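Putative rubredoxin reductase (Rhodopseudomonas palustris, PDB 3FG2) probably passes electrons from NADH through its bound FAD to a ferredoxin, serving as the reductase of the CYP199A2 system. Local coordinates at residues R289-V293 with P318-S322; I273-F279 with N295-A300; A150-L155 with V177-V182. All coordinates share one frame; numbering follows the deposited sequence.

How the interactions relate
Interaction 3 comes first along the chain, in the second Rossmann-type unit, which probably holds NAD; interactions 1 and 2 follow with alternating segments, and helix 293-306, beginning at V293, carries 295-300. Interactions 1 and 2 have centres about 10 Å apart and touch, R289 reaching the carbonyl of D275. Strand 319-324 of the C-terminal sheet links interaction 1 to interaction 3, about 13 Å away between centres, where S322 meets F152. Interactions 2 and 3, centres about 21 Å apart, do not touch. FAD is met from pyrophosphate and ribityl (interactions 2 and 1) through the pyrimidine end (interaction 1) to the dimethylbenzene end (interaction 3), by the FAD-binding unit, the C-terminal sheet and the probable NAD unit.

Interaction 1 (R289-V293 with P318-S322); sequences RVESV and PWFWS. With FAD (flavin-adenine dinucleotide), chain B.
V290 and S292 both press on the F320 ring, V290 with CG1 at 3.6 Å from F320 CE1 and S292 with CB at 3.5 Å from F320 CD1. The two approaches are oblique to the ring, while the carbonyl O of E291 sits at its edge. Further along, V293 CG2 lies 4.1 Å from W321 CH2, and the same methyl packs 3.8 Å from N1 of FAD. W321 turns one face of its indole to the N3 edge of the flavin, the two planes steeply inclined, with FAD N3 3.2 Å above the indole plane and over its centre; FAD O4 lies over the same face. The backbone N of V293 gives FAD O2 a nearly straight hydrogen bond of 3.2 Å (168° at the hydrogen). Behind this first shell, S292 is the N-cap of helix 293-306: its OG, held between its own backbone N and carbonyl carbon (chi1 71°), takes the N-H of N295. The salt bridge of R289 NH2 to E291 OE1 ties the start of the loop together, and R289 NH1 reaches the carbonyl of D275. F320 pairs through its backbone with I331, so the strand that presents both rings belongs to the C-terminal sheet. A loop of the FAD-binding unit and a strand of the C-terminal domain thus enclose the flavin's pyrimidine end together. With O2 at the first turn of a helix and bonded to V293 N, negative charge gathering on the N1-C2-O2 side of a reduced flavin would probably be stabilised.

Interaction 2 (I273-F279 with N295-A300); sequences IGDCALF and NATDQA. With FAD (flavin-adenine dinucleotide), chain B.
F279 carries its ring against two amides of helix 295-300. The Q299 amide crosses it obliquely, planes 69° apart, with NE2 3.3 Å from F279 CD2; the N295 amide slides past the ring in the opposite direction at a shallower 26°. Y314 adds an edge-to-face contact with F279, and V259 and M288 from the neighbouring strands pack on it as well. This is the Gly-Asp element that follows the last strand of the FAD-binding Rossmann-type fold, packed on the helix that comes after it in this reductase family. Q299 is the main bridge between the two: its chain, extended beyond CG, carries OE1 to the backbone N of G274 for a 2.9 Å hydrogen bond, the donor lying well above the carbonyl plane. The same OE1 is 3.2 Å from I273 CA. A water donates to the carbonyl O of A277 and makes a weak contact with Q299 NE2. Next to this polar patch, I273 CD1 packs 4.2 Å from A300 CB, and the isoleucine also meets A12 and V16 of helix 11-22, closing the core beside the sheet. G274 approaches A296 closely, CA to CA 4.1 Å, and is suited to its place: a side chain there would run into FAD O2P and into the preceding carbonyl O. A296 CB is in turn 3.6 Å from FAD O5'. The D275 amide N bonds FAD O2P, and its carboxylate turns to the ribityl chain because CG lies beside the backbone N (chi1 -77°), where the hydroxyl O3' of FAD donates to D275 OD1 at 2.9 Å.

Interaction 3 (A150-L155 with V177-V182); sequences AGFIGL and VMARVV. With FAD (flavin-adenine dinucleotide), chain B.
A150 and M178 are joined through their backbones, M178 N giving A150 O a bent 2.9 Å bond (142° at the hydrogen) just before G151, which occupies the N-cap position of helix 152-163, while V181 N and V182 N both turn back to the carbonyl of M178. Above this link the thioether of M178 makes a Met-aromatic contact with F152: SD lies 3.5 Å from F152 CE1 and 4.5 Å from the ring centroid, approaching obliquely, with the two side chains crossing at about a right angle. The bend at the sulfur (chi3 -90°) takes CE on to L155 CD1, 3.8 Å away. V181 CG2 presses 3.3 Å from F152 CZ, and A150 CB meets V177 CG1 at 3.6 Å. The segment 150-155 belongs to the glycine-rich turn of a Rossmann-type fold, consistent with the NAD-binding unit, and one residue beyond F152 the tip of I153 CD1 rests 3.7 Å from FAD C8. F152 also touches S322, Q324, L329 and I331 of the C-terminal sheet, so its ring fills the joint between the two domains. Replacing it with an alanine would probably open a gap between M178 SD and V181 CG2 and cost the joint with the C-terminal sheet its filling. Apart from one backbone bond, then, the contact is held by apolar and sulfur-aromatic packing, which depends on close fit rather than charge.

Interaction 1 (R289-V293 with P318-S322)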
# COMPACT_ATOMS: atom_id res chain seq x y z
N ARG A 289 -10.64 -2.74 -4.38
CA ARG A 289 -9.84 -2.72 -3.17
C ARG A 289 -8.66 -1.82 -3.52
O ARG A 289 -8.04 -2.01 -4.56
CB ARG A 289 -9.34 -4.12 -2.81
CG ARG A 289 -8.65 -4.20 -1.44
CD ARG A 289 -8.14 -5.60 -1.13
NE ARG A 289 -6.98 -5.95 -1.95
CZ ARG A 289 -5.73 -5.60 -1.66
NH1 ARG A 289 -5.47 -4.89 -0.57
NH2 ARG A 289 -4.74 -5.96 -2.47
N VAL A 290 -8.35 -0.85 -2.68
CA VAL A 290 -7.23 0.03 -2.99
C VAL A 290 -6.19 0.02 -1.88
O VAL A 290 -6.53 0.11 -0.70
CB VAL A 290 -7.71 1.48 -3.21
CG1 VAL A 290 -6.52 2.40 -3.43
CG2 VAL A 290 -8.64 1.53 -4.41
N GLU A 291 -4.92 -0.11 -2.27
CA GLU A 291 -3.81 -0.14 -1.31
C GLU A 291 -3.06 1.18 -1.31
O GLU A 291 -2.13 1.36 -2.09
CB GLU A 291 -2.80 -1.23 -1.65
CG GLU A 291 -3.33 -2.64 -1.80
CD GLU A 291 -2.21 -3.63 -2.13
OE1 GLU A 291 -2.53 -4.72 -2.65
OE2 GLU A 291 -1.02 -3.33 -1.87
N SER A 292 -3.45 2.10 -0.44
CA SER A 292 -2.75 3.37 -0.36
C SER A 292 -3.11 4.07 0.95
O SER A 292 -4.16 3.81 1.53
CB SER A 292 -3.12 4.26 -1.56
OG SER A 292 -4.45 4.73 -1.46
N VAL A 293 -2.22 4.94 1.41
CA VAL A 293 -2.45 5.67 2.64
C VAL A 293 -3.68 6.53 2.45
O VAL A 293 -4.49 6.69 3.37
CB VAL A 293 -1.25 6.57 2.96
CG1 VAL A 293 -1.58 7.50 4.11
CG2 VAL A 293 -0.05 5.70 3.30
N PRO A 318 -8.72 8.62 -5.28
CA PRO A 318 -7.46 7.87 -5.27
C PRO A 318 -6.20 8.53 -5.84
O PRO A 318 -6.20 9.09 -6.94
CB PRO A 318 -7.82 6.59 -6.02
CG PRO A 318 -8.74 7.10 -7.06
CD PRO A 318 -9.64 8.05 -6.28
N TRP A 319 -5.13 8.47 -5.06
CA TRP A 319 -3.83 8.98 -5.46
C TRP A 319 -2.77 8.19 -4.71
O TRP A 319 -2.98 7.76 -3.57
CB TRP A 319 -3.69 10.49 -5.21
CG TRP A 319 -4.07 10.98 -3.86
CD1 TRP A 319 -5.30 11.40 -3.45
CD2 TRP A 319 -3.19 11.16 -2.74
NE1 TRP A 319 -5.25 11.84 -2.15
CE2 TRP A 319 -3.97 11.70 -1.68
CE3 TRP A 319 -1.83 10.92 -2.52
CZ2 TRP A 319 -3.43 12.00 -0.43
CZ3 TRP A 319 -1.29 11.23 -1.28
CH2 TRP A 319 -2.09 11.76 -0.25
N PHE A 320 -1.63 7.97 -5.36
CA PHE A 320 -0.55 7.20 -4.77
C PHE A 320 0.79 7.87 -5.05
O PHE A 320 0.85 8.86 -5.80
CB PHE A 320 -0.52 5.80 -5.39
CG PHE A 320 -1.88 5.23 -5.71
CD1 PHE A 320 -2.42 4.20 -4.94
CD2 PHE A 320 -2.62 5.71 -6.80
CE1 PHE A 320 -3.67 3.65 -5.25
CE2 PHE A 320 -3.87 5.16 -7.13
CZ PHE A 320 -4.39 4.13 -6.34
N TRP A 321 1.85 7.35 -4.45
CA TRP A 321 3.19 7.87 -4.70
C TRP A 321 4.23 6.80 -4.41
O TRP A 321 3.94 5.79 -3.77
CB TRP A 321 3.45 9.13 -3.87
CG TRP A 321 3.92 8.89 -2.46
CD1 TRP A 321 5.22 8.76 -2.03
CD2 TRP A 321 3.11 8.80 -1.29
NE1 TRP A 321 5.26 8.60 -0.67
CE2 TRP A 321 3.97 8.62 -0.19
CE3 TRP A 321 1.73 8.85 -1.06
CZ2 TRP A 321 3.50 8.50 1.13
CZ3 TRP A 321 1.26 8.72 0.25
CH2 TRP A 321 2.15 8.55 1.33
N SER A 322 5.45 7.02 -4.90
CA SER A 322 6.53 6.07 -4.71
C SER A 322 7.84 6.85 -4.79
O SER A 322 7.99 7.74 -5.63
CB SER A 322 6.49 4.99 -5.80
OG SER A 322 7.44 3.97 -5.56
PA FAD B . -2.03 -1.68 7.54
O1A FAD B . -1.34 -2.85 6.94
O2A FAD B . -1.38 -0.51 7.74
O5B FAD B . -2.26 -2.21 8.96
C5B FAD B . -2.98 -3.45 9.27
C4B FAD B . -2.68 -3.70 10.77
O4B FAD B . -3.70 -4.64 11.26
C3B FAD B . -1.32 -4.35 11.08
O3B FAD B . -0.57 -3.77 12.09
C2B FAD B . -1.71 -5.79 11.26
O2B FAD B . -0.75 -6.54 11.94
C1B FAD B . -2.97 -5.64 12.05
N9A FAD B . -3.89 -6.78 12.07
C8A FAD B . -4.16 -7.65 11.04
N7A FAD B . -5.04 -8.59 11.37
C5A FAD B . -5.37 -8.33 12.67
C6A FAD B . -6.29 -9.00 13.61
N6A FAD B . -7.00 -10.07 13.31
N1A FAD B . -6.36 -8.43 14.87
C2A FAD B . -5.63 -7.32 15.22
N3A FAD B . -4.77 -6.65 14.42
C4A FAD B . -4.67 -7.19 13.15
N1 FAD B . 1.02 3.73 0.28
C2 FAD B . 1.15 4.95 -0.24
O2 FAD B . 0.20 5.59 -0.57
N3 FAD B . 2.43 5.56 -0.43
C4 FAD B . 3.60 4.92 -0.08
O4 FAD B . 4.67 5.47 -0.25
C4X FAD B . 3.47 3.58 0.50
N5 FAD B . 4.58 2.90 0.88
C5X FAD B . 4.43 1.65 1.43
C6 FAD B . 5.60 0.95 1.84
C7 FAD B . 5.55 -0.30 2.41
C7M FAD B . 6.83 -1.00 2.82
C8 FAD B . 4.25 -0.95 2.60
C8M FAD B . 4.11 -2.33 3.22
C9 FAD B . 3.07 -0.28 2.21
C9A FAD B . 3.15 1.01 1.63
N10 FAD B . 1.98 1.77 1.21
C10 FAD B . 2.12 3.02 0.66
C1' FAD B . 0.65 1.14 1.40
C2' FAD B . 0.06 1.55 2.79
O2' FAD B . 0.99 1.21 3.79
C3' FAD B . -1.25 0.80 2.97
O3' FAD B . -2.17 1.19 1.96
C4' FAD B . -1.83 1.11 4.34
O4' FAD B . -0.91 0.73 5.39
C5' FAD B . -3.12 0.34 4.49
O5' FAD B . -3.68 0.66 5.93
P FAD B . -4.42 -0.41 6.69
O1P FAD B . -4.79 0.34 8.00
O2P FAD B . -5.49 -0.96 6.00
O3P FAD B . -3.52 -1.52 7.00

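Interaction 2 (I273-F279 with N295-A300)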
# COMPACT_ATOMS: atom_id res chain seq x y z
N ILE A 273 -12.49 -1.14 6.49
CA ILE A 273 -11.79 -0.02 5.86
C ILE A 273 -10.32 -0.35 5.57
O ILE A 273 -9.72 -1.21 6.22
CB ILE A 273 -11.81 1.23 6.76
CG1 ILE A 273 -11.17 0.89 8.11
CG2 ILE A 273 -13.23 1.73 6.95
CD1 ILE A 273 -11.01 2.08 9.02
N GLY A 274 -9.76 0.36 4.59
CA GLY A 274 -8.36 0.17 4.24
C GLY A 274 -8.06 -0.93 3.25
O GLY A 274 -8.90 -1.32 2.44
N ASP A 275 -6.84 -1.43 3.30
CA ASP A 275 -6.41 -2.48 2.39
C ASP A 275 -7.29 -3.72 2.41
O ASP A 275 -7.41 -4.41 1.40
CB ASP A 275 -4.97 -2.88 2.72
CG ASP A 275 -3.95 -1.89 2.20
OD1 ASP A 275 -4.34 -0.78 1.77
OD2 ASP A 275 -2.74 -2.22 2.23
N CYS A 276 -7.93 -4.00 3.55
CA CYS A 276 -8.76 -5.20 3.67
C CYS A 276 -10.15 -5.07 3.07
O CYS A 276 -10.84 -6.08 2.90
CB CYS A 276 -8.90 -5.60 5.15
SG CYS A 276 -10.14 -4.66 6.11
N ALA A 277 -10.55 -3.85 2.73
CA ALA A 277 -11.89 -3.62 2.20
C ALA A 277 -12.09 -3.60 0.68
O ALA A 277 -11.35 -2.95 -0.05
CB ALA A 277 -12.45 -2.33 2.81
N LEU A 278 -13.12 -4.33 0.24
CA LEU A 278 -13.50 -4.42 -1.18
C LEU A 278 -14.83 -3.65 -1.23
O LEU A 278 -15.91 -4.24 -1.13
CB LEU A 278 -13.72 -5.88 -1.57
CG LEU A 278 -13.62 -6.26 -3.05
CD1 LEU A 278 -14.14 -7.69 -3.23
CD2 LEU A 278 -14.43 -5.30 -3.93
N PHE A 279 -14.73 -2.34 -1.38
CA PHE A 279 -15.89 -1.46 -1.38
C PHE A 279 -16.55 -1.14 -2.72
O PHE A 279 -15.97 -1.30 -3.79
CB PHE A 279 -15.50 -0.14 -0.72
CG PHE A 279 -14.51 0.66 -1.52
CD1 PHE A 279 -14.94 1.74 -2.29
CD2 PHE A 279 -13.16 0.33 -1.51
CE1 PHE A 279 -14.02 2.47 -3.06
CE2 PHE A 279 -12.24 1.05 -2.27
CZ PHE A 279 -12.67 2.13 -3.04
N ASN A 295 -6.32 5.97 0.60
CA ASN A 295 -7.50 5.14 0.75
C ASN A 295 -7.80 4.78 2.21
O ASN A 295 -8.95 4.83 2.64
CB ASN A 295 -7.35 3.86 -0.07
CG ASN A 295 -8.55 2.96 0.04
OD1 ASN A 295 -8.49 1.90 0.66
ND2 ASN A 295 -9.66 3.39 -0.56
N ALA A 296 -6.76 4.40 2.95
CA ALA A 296 -6.94 4.03 4.35
C ALA A 296 -7.45 5.22 5.14
O ALA A 296 -8.37 5.12 5.94
CB ALA A 296 -5.60 3.55 4.93
N THR A 297 -6.84 6.37 4.88
CA THR A 297 -7.17 7.61 5.55
C THR A 297 -8.57 8.12 5.23
O THR A 297 -9.38 8.34 6.13
CB THR A 297 -6.13 8.68 5.21
OG1 THR A 297 -4.85 8.27 5.71
CG2 THR A 297 -6.50 10.02 5.80
N ASP A 298 -8.87 8.31 3.95
CA ASP A 298 -10.18 8.82 3.56
C ASP A 298 -11.30 7.87 3.96
O ASP A 298 -12.38 8.30 4.37
CB ASP A 298 -10.25 9.08 2.05
CG ASP A 298 -9.27 10.14 1.60
OD1 ASP A 298 -8.88 11.01 2.41
OD2 ASP A 298 -8.90 10.11 0.41
N GLN A 299 -11.04 6.57 3.86
CA GLN A 299 -12.07 5.61 4.23
C GLN A 299 -12.33 5.71 5.73
O GLN A 299 -13.48 5.63 6.18
CB GLN A 299 -11.64 4.20 3.84
CG GLN A 299 -12.17 3.78 2.48
CD GLN A 299 -11.88 2.33 2.17
OE1 GLN A 299 -11.89 1.48 3.06
NE2 GLN A 299 -11.64 2.03 0.90
N ALA A 300 -11.26 5.91 6.51
CA ALA A 300 -11.40 6.04 7.95
C ALA A 300 -12.27 7.26 8.27
O ALA A 300 -13.17 7.19 9.10
CB ALA A 300 -10.03 6.18 8.60
PA FAD B . -2.03 -1.68 7.54
O1A FAD B . -1.34 -2.85 6.94
O2A FAD B . -1.38 -0.51 7.74
O5B FAD B . -2.26 -2.21 8.96
C5B FAD B . -2.98 -3.45 9.27
C4B FAD B . -2.68 -3.70 10.77
O4B FAD B . -3.70 -4.64 11.26
C3B FAD B . -1.32 -4.35 11.08
O3B FAD B . -0.57 -3.77 12.09
C2B FAD B . -1.71 -5.79 11.26
O2B FAD B . -0.75 -6.54 11.94
C1B FAD B . -2.97 -5.64 12.05
N9A FAD B . -3.89 -6.78 12.07
C8A FAD B . -4.16 -7.65 11.04
N7A FAD B . -5.04 -8.59 11.37
C5A FAD B . -5.37 -8.33 12.67
C6A FAD B . -6.29 -9.00 13.61
N6A FAD B . -7.00 -10.07 13.31
N1A FAD B . -6.36 -8.43 14.87
C2A FAD B . -5.63 -7.32 15.22
N3A FAD B . -4.77 -6.65 14.42
C4A FAD B . -4.67 -7.19 13.15
N1 FAD B . 1.02 3.73 0.28
C2 FAD B . 1.15 4.95 -0.24
O2 FAD B . 0.20 5.59 -0.57
N3 FAD B . 2.43 5.56 -0.43
C4 FAD B . 3.60 4.92 -0.08
O4 FAD B . 4.67 5.47 -0.25
C4X FAD B . 3.47 3.58 0.50
N5 FAD B . 4.58 2.90 0.88
C5X FAD B . 4.43 1.65 1.43
C6 FAD B . 5.60 0.95 1.84
C7 FAD B . 5.55 -0.30 2.41
C7M FAD B . 6.83 -1.00 2.82
C8 FAD B . 4.25 -0.95 2.60
C8M FAD B . 4.11 -2.33 3.22
C9 FAD B . 3.07 -0.28 2.21
C9A FAD B . 3.15 1.01 1.63
N10 FAD B . 1.98 1.77 1.21
C10 FAD B . 2.12 3.02 0.66
C1' FAD B . 0.65 1.14 1.40
C2' FAD B . 0.06 1.55 2.79
O2' FAD B . 0.99 1.21 3.79
C3' FAD B . -1.25 0.80 2.97
O3' FAD B . -2.17 1.19 1.96
C4' FAD B . -1.83 1.11 4.34
O4' FAD B . -0.91 0.73 5.39
C5' FAD B . -3.12 0.34 4.49
O5' FAD B . -3.68 0.66 5.93
P FAD B . -4.42 -0.41 6.69
O1P FAD B . -4.79 0.34 8.00
O2P FAD B . -5.49 -0.96 6.00
O3P FAD B . -3.52 -1.52 7.00
O HOH W 1 -9.81 -0.48 -0.28

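Interaction 3 (A150-L155 with V177-V182)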
# COMPACT_ATOMS: atom_id res chain seq x y z
N ALA A 150 8.68 -6.58 -9.25
CA ALA A 150 9.00 -5.20 -9.60
C ALA A 150 7.89 -4.21 -9.26
O ALA A 150 7.58 -3.31 -10.04
CB ALA A 150 9.34 -5.12 -11.09
N GLY A 151 7.28 -4.39 -8.10
CA GLY A 151 6.24 -3.48 -7.67
C GLY A 151 6.92 -2.28 -7.04
O GLY A 151 8.15 -2.22 -7.01
N PHE A 152 6.14 -1.32 -6.55
CA PHE A 152 6.71 -0.12 -5.93
C PHE A 152 7.73 -0.46 -4.85
O PHE A 152 8.87 0.01 -4.89
CB PHE A 152 5.62 0.74 -5.29
CG PHE A 152 4.65 1.34 -6.26
CD1 PHE A 152 5.11 2.02 -7.39
CD2 PHE A 152 3.28 1.25 -6.04
CE1 PHE A 152 4.22 2.59 -8.28
CE2 PHE A 152 2.38 1.83 -6.93
CZ PHE A 152 2.86 2.50 -8.05
N ILE A 153 7.32 -1.26 -3.89
CA ILE A 153 8.18 -1.62 -2.78
C ILE A 153 9.49 -2.25 -3.23
O ILE A 153 10.56 -1.85 -2.78
CB ILE A 153 7.45 -2.56 -1.80
CG1 ILE A 153 6.20 -1.85 -1.27
CG2 ILE A 153 8.38 -2.94 -0.64
CD1 ILE A 153 5.30 -2.71 -0.43
N GLY A 154 9.40 -3.23 -4.11
CA GLY A 154 10.60 -3.89 -4.60
C GLY A 154 11.63 -2.93 -5.18
O GLY A 154 12.83 -3.07 -4.92
N LEU A 155 11.17 -1.96 -5.96
CA LEU A 155 12.08 -1.00 -6.59
C LEU A 155 12.60 0.03 -5.60
O LEU A 155 13.75 0.45 -5.67
CB LEU A 155 11.41 -0.31 -7.77
CG LEU A 155 11.06 -1.25 -8.95
CD1 LEU A 155 10.41 -0.46 -10.07
CD2 LEU A 155 12.32 -1.93 -9.46
N VAL A 177 8.29 -3.22 -15.49
CA VAL A 177 8.09 -3.01 -14.06
C VAL A 177 6.78 -2.30 -13.72
O VAL A 177 6.24 -1.55 -14.52
CB VAL A 177 9.26 -2.20 -13.45
CG1 VAL A 177 10.57 -2.95 -13.67
CG2 VAL A 177 9.34 -0.82 -14.09
N MET A 178 6.29 -2.54 -12.50
CA MET A 178 5.06 -1.92 -12.03
C MET A 178 3.89 -2.11 -12.99
O MET A 178 2.98 -1.28 -13.03
CB MET A 178 5.31 -0.42 -11.79
CG MET A 178 6.41 -0.13 -10.76
SD MET A 178 6.68 1.64 -10.51
CE MET A 178 7.93 1.98 -11.71
N ALA A 179 3.90 -3.20 -13.75
CA ALA A 179 2.87 -3.48 -14.74
C ALA A 179 1.43 -3.44 -14.21
O ALA A 179 0.49 -3.16 -14.96
CB ALA A 179 3.14 -4.83 -15.40
N ARG A 180 1.28 -3.72 -12.93
CA ARG A 180 -0.02 -3.72 -12.28
C ARG A 180 -0.52 -2.32 -11.93
O ARG A 180 -1.72 -2.12 -11.70
CB ARG A 180 0.05 -4.57 -11.00
CG ARG A 180 -1.21 -4.60 -10.14
CD ARG A 180 -2.34 -5.39 -10.81
NE ARG A 180 -3.34 -4.50 -11.40
CZ ARG A 180 -4.40 -4.02 -10.75
NH1 ARG A 180 -4.61 -4.32 -9.48
NH2 ARG A 180 -5.23 -3.20 -11.38
N VAL A 181 0.38 -1.34 -11.90
CA VAL A 181 -0.01 0.00 -11.48
C VAL A 181 0.33 1.25 -12.32
O VAL A 181 -0.24 2.31 -12.07
CB VAL A 181 0.48 0.27 -10.04
CG1 VAL A 181 -0.27 -0.62 -9.06
CG2 VAL A 181 1.97 -0.00 -9.95
N VAL A 182 1.24 1.14 -13.28
CA VAL A 182 1.59 2.31 -14.10
C VAL A 182 1.59 1.98 -15.59
O VAL A 182 1.64 0.80 -15.96
CB VAL A 182 3.00 2.88 -13.74
CG1 VAL A 182 3.08 3.16 -12.25
CG2 VAL A 182 4.09 1.90 -14.17
PA FAD B . -2.03 -1.68 7.54
O1A FAD B . -1.34 -2.85 6.94
O2A FAD B . -1.38 -0.51 7.74
O5B FAD B . -2.26 -2.21 8.96
C5B FAD B . -2.98 -3.45 9.27
C4B FAD B . -2.68 -3.70 10.77
O4B FAD B . -3.70 -4.64 11.26
C3B FAD B . -1.32 -4.35 11.08
O3B FAD B . -0.57 -3.77 12.09
C2B FAD B . -1.71 -5.79 11.26
O2B FAD B . -0.75 -6.54 11.94
C1B FAD B . -2.97 -5.64 12.05
N9A FAD B . -3.89 -6.78 12.07
C8A FAD B . -4.16 -7.65 11.04
N7A FAD B . -5.04 -8.59 11.37
C5A FAD B . -5.37 -8.33 12.67
C6A FAD B . -6.29 -9.00 13.61
N6A FAD B . -7.00 -10.07 13.31
N1A FAD B . -6.36 -8.43 14.87
C2A FAD B . -5.63 -7.32 15.22
N3A FAD B . -4.77 -6.65 14.42
C4A FAD B . -4.67 -7.19 13.15
N1 FAD B . 1.02 3.73 0.28
C2 FAD B . 1.15 4.95 -0.24
O2 FAD B . 0.20 5.59 -0.57
N3 FAD B . 2.43 5.56 -0.43
C4 FAD B . 3.60 4.92 -0.08
O4 FAD B . 4.67 5.47 -0.25
C4X FAD B . 3.47 3.58 0.50
N5 FAD B . 4.58 2.90 0.88
C5X FAD B . 4.43 1.65 1.43
C6 FAD B . 5.60 0.95 1.84
C7 FAD B . 5.55 -0.30 2.41
C7M FAD B . 6.83 -1.00 2.82
C8 FAD B . 4.25 -0.95 2.60
C8M FAD B . 4.11 -2.33 3.22
C9 FAD B . 3.07 -0.28 2.21
C9A FAD B . 3.15 1.01 1.63
N10 FAD B . 1.98 1.77 1.21
C10 FAD B . 2.12 3.02 0.66
C1' FAD B . 0.65 1.14 1.40
C2' FAD B . 0.06 1.55 2.79
O2' FAD B . 0.99 1.21 3.79
C3' FAD B . -1.25 0.80 2.97
O3' FAD B . -2.17 1.19 1.96
C4' FAD B . -1.83 1.11 4.34
O4' FAD B . -0.91 0.73 5.39
C5' FAD B . -3.12 0.34 4.49
O5' FAD B . -3.68 0.66 5.93
P FAD B . -4.42 -0.41 6.69
O1P FAD B . -4.79 0.34 8.00
O2P FAD B . -5.49 -0.96 6.00
O3P FAD B . -3.52 -1.52 7.00